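Local coordinates for diacylglycerol lipase (Aspergillus oryzae, PDB 5XK2), which probably hydrolyses mono- and diacylglycerols as a class 3 lipase of the alpha/beta-hydrolase clan, at residues 176-181 with 199-204; 203-208 with 264-269; 224-229 with 241-246. All blocks are in the same frame, centred on the assembly; numbering follows the deposited sequence.

Contacts 1 and 3 belong to the same mixed sheet, where strand 198-203 of contact 1 lies next to strand 224-227 of contact 3. Contact 1 is parallel, buried and close to the centre of the chain, with aromatic rings on one face and A177 and the stem of R200 on the other. Contact 3 is antiparallel and partly buried, as fits an outermost strand, 240-243; its side-chain contacts are sparser. Contact 2 joins two loops beyond the sheet, is buried yet polar, and relies on hydrogen bonds given by two histidines and a serine, two taken by aspartates and one by a backbone carbonyl. It shares H203 and N204 with contact 1, whose A179 packs against D206 and H268.

Contact 1 (176-181 with 199-204); sequences YAYAAP and YRFTHN
The rings of Y178 and F201 lie side by side and point the same way, with planes 9° apart and centroids 4.6 Å from each other. They are slid past one another, so overlap is slight: Y178 CE1 stands over one face of the F201 ring, toward its rim, and Y178 CD1 comes within 3.4 Å of F201 CD1. Y176 and Y199 form a second displaced pair, less level, with ring centroids 5.1 Å apart and planes at 26°. Here Y199 CD2 sits above one face of the Y176 ring, 3.8 Å from Y176 CE2, while F201 CE1 approaches that ring at its edge. In all four residues chi1 is near -60°, which sets each CG anti to the carbonyl carbon, beside the backbone N.

Beneath the rings the backbones are parallel. A177 N donates to Y199 O (2.8 Å) and A177 O accepts from F201 N (2.9 Å), both nearly straight. The last bond, A179 N to F201 O at 3.0 Å, is more bent, and its donor stands above the carbonyl plane. A water donates to F201 O and A180 O and accepts from R200 NH1 in the guanidinium plane; R200 NE bonds I221 O.

Helix 14-27 covers the aromatic face, where D17 OD2 and F18 O bond the hydroxyls of Y176 and Y178, and helix 154-168 covers A177. With helix 186-195 linking the two strands, this is a beta-alpha-beta crossover in the central sheet of the alpha/beta-hydrolase fold.

Contact 2 (203-208 with 264-269); sequences HNDDPV and AFHSHV
D206 and H268 fit the acid and the histidine of a Ser-His-Asp triad, probably the catalytic site of this lipase, with S153 OG hydrogen-bonded to H268 NE2. H268 ND1 donates to D206 OD2 at 2.8 Å along a nearly straight bond, in its own ring plane and on the syn side of the carboxylate. The carboxylate and ring planes are nonetheless 60° apart. D206 CG is anti to the backbone N (chi1 178°), which places it on the side of H268, 3.3 Å from H268 ND1. Both oxygens have further partners: Y271 OH bonds D206 OD2, and V208 N reaches D206 OD1 at 3.0 Å from above the carboxylate plane, closing an Asx turn. V208 covers one face of the ring, its CG2 lying over the middle of the H268 imidazole, 3.5 Å from the centroid in a CH-pi contact.

S267 ties the two loops together next to this pair. S267 O accepts from H203 ND1 (2.9 Å), in the imidazole plane and on a lone pair of the carbonyl, while S267 OG donates to D205 OD1 at 2.7 Å. A water bonded to N204 ND2 donates to the same OG, and another water joins D205 OD2 to H266 NE2. H203 NE2 bonds A229 O, and H266 ND1 bonds D231 OD2. H203 to D206 form a type II' beta turn, closed by D206 N to H203 O. The packing is close at A264, whose CB is 3.2 Å from D205 O, and P207 CD lies 3.5 Å from A264 O.

The 203-208 loop leaves strand 198-203. The 264-269 loop, which follows strand 240-243, brings H268 to S153, between strand 146-152 and helix 154-168. L262 of the second subunit packs on P207, and T99 of that subunit on F265.

Contact 3 (224-229 with 241-246); sequences EYYITA and TVLDGY
The Y225 ring carries V242 on one face: CG1 lies above the plane, offset toward the rim, while V242 CG2 makes the nearer contact, 3.6 Å from Y225 CE2. The two side chains lie side by side and point the same way, Y225 CG being anti to the carbonyl carbon (chi1 -70°). The Y226 ring has T228 CG2 over one face, again toward the rim. L243 CD1 approaches that ring obliquely and is 4.2 Å from Y226 CB.

The backbones are antiparallel, the short strand axes running at 147° to each other. E224 and L243 form a hydrogen-bonded pair, E224 N to L243 O at 2.8 Å and L243 N to E224 O at 2.9 Å. Y226 and T241 form the next such pair, with Y226 N to T241 O and T241 N to Y226 O each 2.9 Å. Y225 and V242 between them are a non-hydrogen-bonded pair. A water donates to Y226 O and also bonds T228 OG1 and T241 OG1.

This is an antiparallel edge of the mixed central sheet, strand 224-227 separating strand 240-243 from strand 198-203. On the face of E224 and Y226, E224 OE2 bonds T202 OG1 of strand 198-203, while on the face of Y225 and V242 the Y225 ring meets F201 and F18 of helix 14-27.

Contact 1 (176-181 with 199-204)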
loop_
_atom_site.group_PDB
_atom_site.type_symbol
_atom_site.label_atom_id
_atom_site.label_comp_id
_atom_site.label_asym_id
_atom_site.label_seq_id
_atom_site.Cartn_x
_atom_site.Cartn_y
_atom_site.Cartn_z
ATOM N N TYR A 176 6.750 -20.428 -11.432
ATOM C CA TYR A 176 5.899 -20.418 -10.241
ATOM C C TYR A 176 5.590 -18.974 -9.907
ATOM O O TYR A 176 6.467 -18.230 -9.460
ATOM C CB TYR A 176 6.564 -21.134 -9.050
ATOM C CG TYR A 176 6.819 -22.611 -9.289
ATOM C CD1 TYR A 176 7.921 -23.032 -10.039
ATOM C CD2 TYR A 176 5.939 -23.573 -8.820
ATOM C CE1 TYR A 176 8.156 -24.394 -10.274
ATOM C CE2 TYR A 176 6.155 -24.920 -9.057
ATOM C CZ TYR A 176 7.270 -25.322 -9.766
ATOM O OH TYR A 176 7.484 -26.661 -9.998
ATOM N N ALA A 177 4.347 -18.571 -10.146
ATOM C CA ALA A 177 3.964 -17.172 -9.982
ATOM C C ALA A 177 2.921 -17.054 -8.889
ATOM O O ALA A 177 1.730 -17.164 -9.142
ATOM C CB ALA A 177 3.428 -16.633 -11.302
ATOM N N TYR A 178 3.373 -16.727 -7.689
ATOM C CA TYR A 178 2.472 -16.733 -6.533
ATOM C C TYR A 178 1.857 -15.358 -6.388
ATOM O O TYR A 178 2.581 -14.397 -6.215
ATOM C CB TYR A 178 3.244 -17.107 -5.263
ATOM C CG TYR A 178 3.840 -18.497 -5.294
ATOM C CD1 TYR A 178 3.091 -19.598 -4.865
ATOM C CD2 TYR A 178 5.150 -18.713 -5.741
ATOM C CE1 TYR A 178 3.622 -20.894 -4.894
ATOM C CE2 TYR A 178 5.695 -19.993 -5.759
ATOM C CZ TYR A 178 4.925 -21.078 -5.344
ATOM O OH TYR A 178 5.480 -22.345 -5.370
ATOM N N ALA A 179 0.529 -15.267 -6.461
ATOM C CA ALA A 179 -0.178 -14.002 -6.212
ATOM C C ALA A 179 0.107 -12.963 -7.285
ATOM O O ALA A 179 0.175 -11.775 -7.003
ATOM C CB ALA A 179 0.196 -13.419 -4.823
ATOM N N ALA A 180 0.261 -13.410 -8.525
ATOM C CA ALA A 180 0.654 -12.502 -9.594
ATOM C C ALA A 180 -0.488 -11.625 -10.079
ATOM O O ALA A 180 -1.600 -12.113 -10.322
ATOM C CB ALA A 180 1.199 -13.304 -10.786
ATOM N N PRO A 181 -0.199 -10.343 -10.273
ATOM C CA PRO A 181 -0.993 -9.476 -11.153
ATOM C C PRO A 181 -1.067 -10.038 -12.572
ATOM O O PRO A 181 -0.221 -10.839 -12.959
ATOM C CB PRO A 181 -0.202 -8.165 -11.180
ATOM C CG PRO A 181 0.679 -8.192 -9.955
ATOM C CD PRO A 181 0.968 -9.654 -9.682
ATOM N N TYR A 199 2.719 -22.364 -13.303
ATOM C CA TYR A 199 1.959 -22.514 -12.063
ATOM C C TYR A 199 1.722 -21.148 -11.441
ATOM O O TYR A 199 2.541 -20.639 -10.654
ATOM C CB TYR A 199 2.722 -23.444 -11.107
ATOM C CG TYR A 199 3.062 -24.729 -11.806
ATOM C CD1 TYR A 199 2.093 -25.712 -11.970
ATOM C CD2 TYR A 199 4.329 -24.947 -12.341
ATOM C CE1 TYR A 199 2.380 -26.894 -12.673
ATOM C CE2 TYR A 199 4.629 -26.134 -13.034
ATOM C CZ TYR A 199 3.634 -27.100 -13.187
ATOM O OH TYR A 199 3.880 -28.281 -13.859
ATOM N N ARG A 200 0.533 -20.623 -11.706
ATOM C CA ARG A 200 0.130 -19.313 -11.220
ATOM C C ARG A 200 -0.896 -19.501 -10.116
ATOM O O ARG A 200 -1.886 -20.226 -10.297
ATOM C CB ARG A 200 -0.453 -18.449 -12.351
ATOM C CG ARG A 200 -0.966 -17.079 -11.828
ATOM C CD ARG A 200 -1.535 -16.222 -12.955
ATOM N NE ARG A 200 -2.761 -16.787 -13.543
ATOM C CZ ARG A 200 -3.984 -16.693 -13.013
ATOM N NH1 ARG A 200 -4.173 -16.049 -11.857
ATOM N NH2 ARG A 200 -5.031 -17.224 -13.661
ATOM N N PHE A 201 -0.651 -18.861 -8.975
ATOM C CA PHE A 201 -1.498 -19.044 -7.793
ATOM C C PHE A 201 -2.279 -17.814 -7.417
ATOM O O PHE A 201 -1.820 -16.689 -7.578
ATOM C CB PHE A 201 -0.635 -19.462 -6.594
ATOM C CG PHE A 201 0.077 -20.759 -6.815
ATOM C CD1 PHE A 201 1.290 -20.779 -7.476
ATOM C CD2 PHE A 201 -0.476 -21.948 -6.383
ATOM C CE1 PHE A 201 1.965 -21.981 -7.695
ATOM C CE2 PHE A 201 0.168 -23.152 -6.609
ATOM C CZ PHE A 201 1.397 -23.168 -7.273
ATOM N N THR A 202 -3.472 -18.048 -6.881
ATOM C CA THR A 202 -4.252 -17.007 -6.226
ATOM C C THR A 202 -4.720 -17.522 -4.876
ATOM O O THR A 202 -4.726 -18.733 -4.622
ATOM C CB THR A 202 -5.494 -16.635 -7.016
ATOM O OG1 THR A 202 -6.308 -17.816 -7.138
ATOM C CG2 THR A 202 -5.127 -16.091 -8.421
ATOM N N HIS A 203 -5.114 -16.610 -4.004
ATOM C CA HIS A 203 -5.529 -17.027 -2.669
ATOM C C HIS A 203 -6.778 -16.290 -2.266
ATOM O O HIS A 203 -6.727 -15.074 -2.069
ATOM C CB HIS A 203 -4.410 -16.756 -1.660
ATOM C CG HIS A 203 -4.759 -17.171 -0.259
ATOM N ND1 HIS A 203 -4.490 -16.381 0.837
ATOM C CD2 HIS A 203 -5.375 -18.284 0.216
ATOM C CE1 HIS A 203 -4.903 -16.996 1.936
ATOM N NE2 HIS A 203 -5.447 -18.148 1.590
ATOM N N ASN A 204 -7.880 -17.028 -2.122
ATOM C CA ASN A 204 -9.154 -16.433 -1.703
ATOM C C ASN A 204 -9.428 -15.131 -2.454
ATOM O O ASN A 204 -9.398 -15.113 -3.694
ATOM C CB ASN A 204 -9.169 -16.238 -0.175
ATOM C CG ASN A 204 -9.264 -17.570 0.558
ATOM O OD1 ASN A 204 -9.885 -18.507 0.054
ATOM N ND2 ASN A 204 -8.655 -17.653 1.740
HETATM O O HOH W 1 -2.366 -14.715 -9.975
#

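Contact 2 (203-208 with 264-269)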
loop_
_atom_site.group_PDB
_atom_site.type_symbol
_atom_site.label_atom_id
_atom_site.label_comp_id
_atom_site.label_asym_id
_atom_site.label_seq_id
_atom_site.Cartn_x
_atom_site.Cartn_y
_atom_site.Cartn_z
ATOM N N HIS A 203 -5.114 -16.610 -4.004
ATOM C CA HIS A 203 -5.529 -17.027 -2.669
ATOM C C HIS A 203 -6.778 -16.290 -2.266
ATOM O O HIS A 203 -6.727 -15.074 -2.069
ATOM C CB HIS A 203 -4.410 -16.756 -1.660
ATOM C CG HIS A 203 -4.759 -17.171 -0.259
ATOM N ND1 HIS A 203 -4.490 -16.381 0.837
ATOM C CD2 HIS A 203 -5.375 -18.284 0.216
ATOM C CE1 HIS A 203 -4.903 -16.996 1.936
ATOM N NE2 HIS A 203 -5.447 -18.148 1.590
ATOM N N ASN A 204 -7.880 -17.028 -2.122
ATOM C CA ASN A 204 -9.154 -16.433 -1.703
ATOM C C ASN A 204 -9.428 -15.131 -2.454
ATOM O O ASN A 204 -9.398 -15.113 -3.694
ATOM C CB ASN A 204 -9.169 -16.238 -0.175
ATOM C CG ASN A 204 -9.264 -17.570 0.558
ATOM O OD1 ASN A 204 -9.885 -18.507 0.054
ATOM N ND2 ASN A 204 -8.655 -17.653 1.740
ATOM N N ASP A 205 -9.697 -14.062 -1.709
ATOM C CA ASP A 205 -10.102 -12.765 -2.263
ATOM C C ASP A 205 -8.935 -11.792 -2.443
ATOM O O ASP A 205 -9.125 -10.577 -2.418
ATOM C CB ASP A 205 -11.231 -12.126 -1.434
ATOM C CG ASP A 205 -10.891 -11.956 0.030
ATOM O OD1 ASP A 205 -9.833 -12.435 0.485
ATOM O OD2 ASP A 205 -11.728 -11.341 0.738
ATOM N N ASP A 206 -7.717 -12.310 -2.526
ATOM C CA ASP A 206 -6.544 -11.433 -2.742
ATOM C C ASP A 206 -6.831 -10.409 -3.861
ATOM O O ASP A 206 -7.235 -10.776 -4.950
ATOM C CB ASP A 206 -5.350 -12.328 -3.098
ATOM C CG ASP A 206 -4.073 -11.552 -3.384
ATOM O OD1 ASP A 206 -4.053 -10.305 -3.273
ATOM O OD2 ASP A 206 -3.072 -12.232 -3.710
ATOM N N PRO A 207 -6.706 -9.103 -3.560
ATOM C CA PRO A 207 -7.034 -8.116 -4.602
ATOM C C PRO A 207 -6.009 -7.999 -5.740
ATOM O O PRO A 207 -6.353 -7.540 -6.839
ATOM C CB PRO A 207 -7.105 -6.795 -3.829
ATOM C CG PRO A 207 -6.196 -6.992 -2.654
ATOM C CD PRO A 207 -6.375 -8.468 -2.267
ATOM N N VAL A 208 -4.759 -8.363 -5.473
ATOM C CA VAL A 208 -3.694 -8.061 -6.426
ATOM C C VAL A 208 -3.843 -8.802 -7.769
ATOM O O VAL A 208 -3.650 -8.177 -8.809
ATOM C CB VAL A 208 -2.312 -8.303 -5.773
ATOM C CG1 VAL A 208 -1.176 -8.075 -6.783
ATOM C CG2 VAL A 208 -2.144 -7.323 -4.576
ATOM N N ALA A 264 -9.105 -6.915 1.735
ATOM C CA ALA A 264 -8.753 -8.320 1.491
ATOM C C ALA A 264 -7.239 -8.496 1.348
ATOM O O ALA A 264 -6.759 -9.585 1.031
ATOM C CB ALA A 264 -9.467 -8.844 0.264
ATOM N N PHE A 265 -6.473 -7.432 1.575
ATOM C CA PHE A 265 -5.045 -7.517 1.347
ATOM C C PHE A 265 -4.354 -8.600 2.190
ATOM O O PHE A 265 -3.361 -9.171 1.760
ATOM C CB PHE A 265 -4.366 -6.168 1.588
ATOM C CG PHE A 265 -2.998 -6.117 1.018
ATOM C CD1 PHE A 265 -2.816 -5.930 -0.335
ATOM C CD2 PHE A 265 -1.891 -6.346 1.823
ATOM C CE1 PHE A 265 -1.555 -5.924 -0.875
ATOM C CE2 PHE A 265 -0.614 -6.339 1.285
ATOM C CZ PHE A 265 -0.448 -6.130 -0.064
ATOM N N HIS A 266 -4.902 -8.919 3.359
ATOM C CA HIS A 266 -4.339 -9.993 4.180
ATOM C C HIS A 266 -4.147 -11.277 3.357
ATOM O O HIS A 266 -3.177 -12.002 3.551
ATOM C CB HIS A 266 -5.243 -10.269 5.389
ATOM C CG HIS A 266 -6.589 -10.812 5.023
ATOM N ND1 HIS A 266 -6.870 -12.163 5.011
ATOM C CD2 HIS A 266 -7.719 -10.189 4.603
ATOM C CE1 HIS A 266 -8.125 -12.347 4.628
ATOM N NE2 HIS A 266 -8.662 -11.167 4.377
ATOM N N SER A 267 -5.060 -11.529 2.421
ATOM C CA SER A 267 -5.004 -12.749 1.599
ATOM C C SER A 267 -3.758 -12.782 0.721
ATOM O O SER A 267 -3.277 -13.846 0.343
ATOM C CB SER A 267 -6.251 -12.863 0.719
ATOM O OG SER A 267 -7.398 -13.049 1.554
ATOM N N HIS A 268 -3.230 -11.602 0.407
ATOM C CA HIS A 268 -2.095 -11.500 -0.512
ATOM C C HIS A 268 -0.804 -12.059 0.062
ATOM O O HIS A 268 0.077 -12.456 -0.704
ATOM C CB HIS A 268 -1.859 -10.022 -0.906
ATOM C CG HIS A 268 -0.850 -9.832 -1.997
ATOM N ND1 HIS A 268 -0.988 -10.396 -3.249
ATOM C CD2 HIS A 268 0.279 -9.081 -2.045
ATOM C CE1 HIS A 268 0.029 -10.021 -4.011
ATOM N NE2 HIS A 268 0.810 -9.220 -3.304
ATOM N N VAL A 269 -0.651 -12.034 1.388
ATOM C CA VAL A 269 0.640 -12.385 1.954
ATOM C C VAL A 269 0.721 -13.827 2.421
ATOM O O VAL A 269 1.795 -14.261 2.829
ATOM C CB VAL A 269 1.027 -11.429 3.111
ATOM C CG1 VAL A 269 0.912 -9.991 2.629
ATOM C CG2 VAL A 269 0.126 -11.646 4.325
HETATM O O HOH W 2 -7.531 -15.308 3.073
HETATM O O HOH W 3 -11.098 -10.529 3.244
#

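Contact 3 (224-229 with 241-246)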
loop_
_atom_site.group_PDB
_atom_site.type_symbol
_atom_site.label_atom_id
_atom_site.label_comp_id
_atom_site.label_asym_id
_atom_site.label_seq_id
_atom_site.Cartn_x
_atom_site.Cartn_y
_atom_site.Cartn_z
ATOM N N GLU A 224 -5.338 -21.297 -13.346
ATOM C CA GLU A 224 -5.251 -20.666 -12.031
ATOM C C GLU A 224 -5.227 -21.757 -10.978
ATOM O O GLU A 224 -6.102 -22.630 -10.981
ATOM C CB GLU A 224 -6.452 -19.738 -11.808
ATOM C CG GLU A 224 -6.578 -19.166 -10.368
ATOM C CD GLU A 224 -7.874 -18.363 -10.166
ATOM O OE1 GLU A 224 -8.626 -18.142 -11.139
ATOM O OE2 GLU A 224 -8.155 -17.959 -9.026
ATOM N N TYR A 225 -4.257 -21.703 -10.069
ATOM C CA TYR A 225 -4.286 -22.592 -8.910
ATOM C C TYR A 225 -4.836 -21.766 -7.783
ATOM O O TYR A 225 -4.126 -20.967 -7.171
ATOM C CB TYR A 225 -2.873 -23.137 -8.595
ATOM C CG TYR A 225 -2.402 -24.124 -9.639
ATOM C CD1 TYR A 225 -1.850 -23.691 -10.849
ATOM C CD2 TYR A 225 -2.553 -25.489 -9.434
ATOM C CE1 TYR A 225 -1.450 -24.596 -11.809
ATOM C CE2 TYR A 225 -2.160 -26.402 -10.403
ATOM C CZ TYR A 225 -1.603 -25.942 -11.585
ATOM O OH TYR A 225 -1.201 -26.852 -12.567
ATOM N N TYR A 226 -6.115 -22.005 -7.483
ATOM C CA TYR A 226 -6.879 -21.165 -6.565
ATOM C C TYR A 226 -6.852 -21.795 -5.188
ATOM O O TYR A 226 -7.410 -22.878 -4.976
ATOM C CB TYR A 226 -8.310 -21.037 -7.098
ATOM C CG TYR A 226 -9.301 -20.276 -6.255
ATOM C CD1 TYR A 226 -8.978 -19.043 -5.669
ATOM C CD2 TYR A 226 -10.591 -20.773 -6.093
ATOM C CE1 TYR A 226 -9.930 -18.343 -4.926
ATOM C CE2 TYR A 226 -11.535 -20.081 -5.371
ATOM C CZ TYR A 226 -11.203 -18.875 -4.788
ATOM O OH TYR A 226 -12.183 -18.215 -4.075
ATOM N N ILE A 227 -6.172 -21.127 -4.261
ATOM C CA ILE A 227 -6.009 -21.632 -2.899
ATOM C C ILE A 227 -7.112 -21.072 -2.023
ATOM O O ILE A 227 -7.292 -19.860 -1.958
ATOM C CB ILE A 227 -4.658 -21.224 -2.284
ATOM C CG1 ILE A 227 -3.491 -21.630 -3.184
ATOM C CG2 ILE A 227 -4.517 -21.806 -0.862
ATOM C CD1 ILE A 227 -2.222 -20.846 -2.839
ATOM N N THR A 228 -7.902 -21.951 -1.420
ATOM C CA THR A 228 -9.001 -21.529 -0.538
ATOM C C THR A 228 -8.782 -21.805 0.959
ATOM O O THR A 228 -9.722 -21.746 1.743
ATOM C CB THR A 228 -10.333 -22.135 -1.010
ATOM O OG1 THR A 228 -10.180 -23.540 -1.233
ATOM C CG2 THR A 228 -10.775 -21.450 -2.298
ATOM N N ALA A 229 -7.578 -22.189 1.352
ATOM C CA ALA A 229 -7.280 -22.354 2.776
ATOM C C ALA A 229 -7.294 -21.015 3.527
ATOM O O ALA A 229 -6.919 -19.992 2.959
ATOM C CB ALA A 229 -5.918 -23.021 2.927
ATOM N N THR A 241 -7.679 -25.573 -6.120
ATOM C CA THR A 241 -8.566 -25.888 -7.239
ATOM C C THR A 241 -7.976 -25.360 -8.534
ATOM O O THR A 241 -7.591 -24.197 -8.587
ATOM C CB THR A 241 -9.950 -25.271 -7.004
ATOM O OG1 THR A 241 -10.495 -25.804 -5.782
ATOM C CG2 THR A 241 -10.866 -25.585 -8.144
ATOM N N VAL A 242 -7.880 -26.215 -9.553
ATOM C CA VAL A 242 -7.271 -25.814 -10.829
ATOM C C VAL A 242 -8.363 -25.353 -11.780
ATOM O O VAL A 242 -9.297 -26.110 -12.081
ATOM C CB VAL A 242 -6.462 -26.972 -11.462
ATOM C CG1 VAL A 242 -5.642 -26.465 -12.626
ATOM C CG2 VAL A 242 -5.531 -27.587 -10.427
ATOM N N LEU A 243 -8.270 -24.101 -12.232
ATOM C CA LEU A 243 -9.309 -23.518 -13.071
ATOM C C LEU A 243 -8.699 -23.006 -14.356
ATOM O O LEU A 243 -7.866 -22.098 -14.315
ATOM C CB LEU A 243 -10.006 -22.368 -12.349
ATOM C CG LEU A 243 -10.650 -22.754 -11.031
ATOM C CD1 LEU A 243 -11.024 -21.517 -10.220
ATOM C CD2 LEU A 243 -11.900 -23.602 -11.311
ATOM N N ASP A 244 -9.083 -23.559 -15.503
ATOM C CA ASP A 244 -8.447 -23.032 -16.714
ATOM C C ASP A 244 -9.333 -21.990 -17.395
ATOM O O ASP A 244 -10.446 -21.718 -16.936
ATOM C CB ASP A 244 -8.009 -24.157 -17.671
ATOM C CG ASP A 244 -9.134 -25.005 -18.186
ATOM O OD1 ASP A 244 -10.297 -24.817 -17.781
ATOM O OD2 ASP A 244 -8.825 -25.901 -19.009
ATOM N N GLY A 245 -8.824 -21.392 -18.474
ATOM C CA GLY A 245 -9.466 -20.243 -19.123
ATOM C C GLY A 245 -8.712 -18.948 -18.879
ATOM O O GLY A 245 -8.020 -18.813 -17.879
ATOM N N TYR A 246 -8.840 -17.977 -19.792
ATOM C CA TYR A 246 -8.070 -16.729 -19.681
ATOM C C TYR A 246 -8.745 -15.702 -18.762
ATOM O O TYR A 246 -8.108 -14.801 -18.186
ATOM C CB TYR A 246 -7.829 -16.184 -21.085
ATOM C CG TYR A 246 -7.065 -17.231 -21.865
ATOM C CD1 TYR A 246 -5.742 -17.478 -21.558
ATOM C CD2 TYR A 246 -7.678 -18.010 -22.849
ATOM C CE1 TYR A 246 -5.016 -18.441 -22.204
ATOM C CE2 TYR A 246 -6.943 -19.003 -23.531
ATOM C CZ TYR A 246 -5.599 -19.189 -23.187
ATOM O OH TYR A 246 -4.776 -20.118 -23.777
HETATM O O HOH W 4 -9.660 -24.124 -3.886
#